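Local structure of ORF98 PTP-2 (Cydia pomonella granulosis virus, 6I28) at residues C41-I46 and N87-K92. The protein probably removes phosphate from tyrosine and serine or threonine residues of protein substrates such as MAP kinases, as a dual specificity phosphatase. Sequence-based numbering, arbitrary orientation. Where two conformers were deposited one is given.
Sequences CVVSLI and NYLWLK
Strand 41-46 and helix 87-92 run antiparallel, 172° between their N-to-C directions, and their axes come within 10.5 Å, with Cys-41 near Lys-92 and Val-43 near Leu-89. This is helix-on-sheet packing in the alpha/beta fold of a dual specificity phosphatase catalytic domain. The strand lies inside the mixed sheet, between strands 100-103 and 64-68, and the helix is part of helix 82-95. Cys-41 and Val-43 point toward the helix, while Val-42 between them points away.

On the helix side, Tyr-88 meets both Cys-41 and Val-43. Its CG is anti to the backbone N (chi1 -177°), and the ring lies against the strand. Cys-41 SG meets the ring obliquely, 3.4 Å from Tyr-88 CE2, in a sulfur-aromatic contact. The line from the ring centroid to SG leans 66° from the ring normal. Two conformers were deposited for Cys-41, so its sulfur contacts hold for the one given and are doubtful in the other. Further along the strand, Val-43 CG2 touches the same CE2 and also Tyr-88 CD2 at 4.0 Å. Val-43 and Tyr-88 pass side by side, pointing opposite ways.

Tyr-88 OH is satisfied outside the contact by a hydrogen bond to Gly-62 O, just before strand 64-68. Leu-89 reaches the strand through CD2, which lies 4.2 Å from Val-43 CG2. Its side chain also touches Val-100 and helix 110-123, through Leu-114 and Tyr-118, so it joins the helix to two further parts of the core.

Lys-92 contributes its aliphatic part here. Its NZ forms salt bridges with Glu-96 and Asp-63. Lys-92 CG lies 3.9 Å above one face of the Tyr-88 ring, displaced from the ring centre to its border.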
loop_
_atom_site.group_PDB
_atom_site.type_symbol
_atom_site.label_atom_id
_atom_site.label_comp_id
_atom_site.label_asym_id
_atom_site.label_seq_id
_atom_site.Cartn_x
_atom_site.Cartn_y
_atom_site.Cartn_z
ATOM N N CYS A 41 -0.034 -12.408 -0.547
ATOM C CA CYS A 41 -1.274 -11.642 -0.523
ATOM C C CYS A 41 -1.097 -10.442 -1.450
ATOM O O CYS A 41 0.002 -9.952 -1.664
ATOM C CB CYS A 41 -1.566 -11.357 0.970
ATOM S SG CYS A 41 -2.359 -9.941 1.432
ATOM N N VAL A 42 -2.195 -10.040 -2.042
ATOM C CA VAL A 42 -2.243 -8.966 -3.010
ATOM C C VAL A 42 -3.365 -8.016 -2.624
ATOM O O VAL A 42 -4.484 -8.445 -2.367
ATOM C CB VAL A 42 -2.439 -9.504 -4.434
ATOM C CG1 VAL A 42 -2.537 -8.329 -5.362
ATOM C CG2 VAL A 42 -1.320 -10.434 -4.857
ATOM N N VAL A 43 -3.073 -6.720 -2.586
ATOM C CA VAL A 43 -4.089 -5.687 -2.417
ATOM C C VAL A 43 -4.135 -4.893 -3.722
ATOM O O VAL A 43 -3.179 -4.164 -4.061
ATOM C CB VAL A 43 -3.787 -4.748 -1.230
ATOM C CG1 VAL A 43 -4.803 -3.642 -1.094
ATOM C CG2 VAL A 43 -3.682 -5.563 0.029
ATOM N N SER A 44 -5.267 -4.865 -4.335
ATOM C CA SER A 44 -5.488 -4.205 -5.627
ATOM C C SER A 44 -6.274 -2.928 -5.356
ATOM O O SER A 44 -7.462 -2.964 -4.969
ATOM C CB SER A 44 -6.251 -5.113 -6.602
ATOM O OG SER A 44 -5.573 -6.299 -6.970
ATOM N N LEU A 45 -5.649 -1.791 -5.594
ATOM C CA LEU A 45 -6.254 -0.476 -5.413
ATOM C C LEU A 45 -6.418 0.113 -6.814
ATOM O O LEU A 45 -5.567 0.859 -7.319
ATOM C CB LEU A 45 -5.386 0.364 -4.560
ATOM C CG LEU A 45 -5.140 -0.134 -3.147
ATOM C CD1 LEU A 45 -4.254 0.921 -2.476
ATOM C CD2 LEU A 45 -6.360 -0.423 -2.419
ATOM N N ILE A 46 -7.502 -0.272 -7.478
ATOM C CA ILE A 46 -7.719 0.097 -8.871
ATOM C C ILE A 46 -9.166 0.501 -9.114
ATOM O O ILE A 46 -10.076 0.107 -8.386
ATOM C CB ILE A 46 -7.326 -1.028 -9.859
ATOM C CG1 ILE A 46 -8.189 -2.278 -9.630
ATOM C CG2 ILE A 46 -5.862 -1.437 -9.678
ATOM C CD1 ILE A 46 -7.869 -3.445 -10.505
ATOM N N ASN A 87 -5.577 -2.771 8.734
ATOM C CA ASN A 87 -5.805 -3.958 9.545
ATOM C C ASN A 87 -5.640 -5.212 8.730
ATOM O O ASN A 87 -5.083 -6.198 9.225
ATOM C CB ASN A 87 -7.168 -3.887 10.155
ATOM C CG ASN A 87 -7.227 -2.896 11.253
ATOM O OD1 ASN A 87 -6.274 -2.723 11.982
ATOM N ND2 ASN A 87 -8.357 -2.224 11.384
ATOM N N TYR A 88 -6.044 -5.192 7.455
ATOM C CA TYR A 88 -5.781 -6.328 6.583
ATOM C C TYR A 88 -4.286 -6.591 6.443
ATOM O O TYR A 88 -3.791 -7.716 6.635
ATOM C CB TYR A 88 -6.411 -6.080 5.237
ATOM C CG TYR A 88 -6.267 -7.210 4.267
ATOM C CD1 TYR A 88 -7.142 -8.302 4.290
ATOM C CD2 TYR A 88 -5.246 -7.219 3.330
ATOM C CE1 TYR A 88 -6.986 -9.296 3.388
ATOM C CE2 TYR A 88 -5.111 -8.228 2.417
ATOM C CZ TYR A 88 -5.995 -9.278 2.438
ATOM O OH TYR A 88 -5.784 -10.276 1.508
ATOM N N LEU A 89 -3.514 -5.527 6.173
ATOM C CA LEU A 89 -2.076 -5.741 6.063
ATOM C C LEU A 89 -1.498 -6.285 7.371
ATOM O O LEU A 89 -0.686 -7.211 7.366
ATOM C CB LEU A 89 -1.427 -4.418 5.719
ATOM C CG LEU A 89 -1.738 -3.879 4.301
ATOM C CD1 LEU A 89 -1.223 -2.417 4.292
ATOM C CD2 LEU A 89 -1.132 -4.657 3.205
ATOM N N TRP A 90 -1.868 -5.675 8.496
ATOM C CA TRP A 90 -1.333 -6.060 9.796
ATOM C C TRP A 90 -1.643 -7.537 10.093
ATOM O O TRP A 90 -0.752 -8.298 10.480
ATOM C CB TRP A 90 -1.873 -5.101 10.850
ATOM C CG TRP A 90 -0.962 -5.119 12.084
ATOM C CD1 TRP A 90 0.114 -4.269 12.340
ATOM C CD2 TRP A 90 -1.004 -6.030 13.145
ATOM N NE1 TRP A 90 0.706 -4.607 13.498
ATOM C CE2 TRP A 90 0.043 -5.690 14.026
ATOM C CE3 TRP A 90 -1.832 -7.107 13.453
ATOM C CZ2 TRP A 90 0.287 -6.385 15.170
ATOM C CZ3 TRP A 90 -1.590 -7.790 14.578
ATOM C CH2 TRP A 90 -0.536 -7.438 15.440
ATOM N N LEU A 91 -2.847 -7.991 9.773
ATOM C CA LEU A 91 -3.205 -9.358 10.097
ATOM C C LEU A 91 -2.541 -10.366 9.154
ATOM O O LEU A 91 -2.174 -11.477 9.597
ATOM C CB LEU A 91 -4.734 -9.497 10.091
ATOM C CG LEU A 91 -5.482 -8.660 11.134
ATOM C CD1 LEU A 91 -6.981 -8.526 10.789
ATOM C CD2 LEU A 91 -5.304 -9.282 12.543
ATOM N N LYS A 92 -2.377 -10.007 7.874
ATOM C CA LYS A 92 -1.661 -10.877 6.937
ATOM C C LYS A 92 -0.186 -10.948 7.265
ATOM O O LYS A 92 0.428 -12.016 7.197
ATOM C CB LYS A 92 -1.875 -10.405 5.516
ATOM C CG LYS A 92 -3.338 -10.689 5.020
ATOM C CD LYS A 92 -3.785 -12.169 4.980
ATOM C CE LYS A 92 -5.247 -12.253 4.600
ATOM N NZ LYS A 92 -5.652 -13.695 4.515
#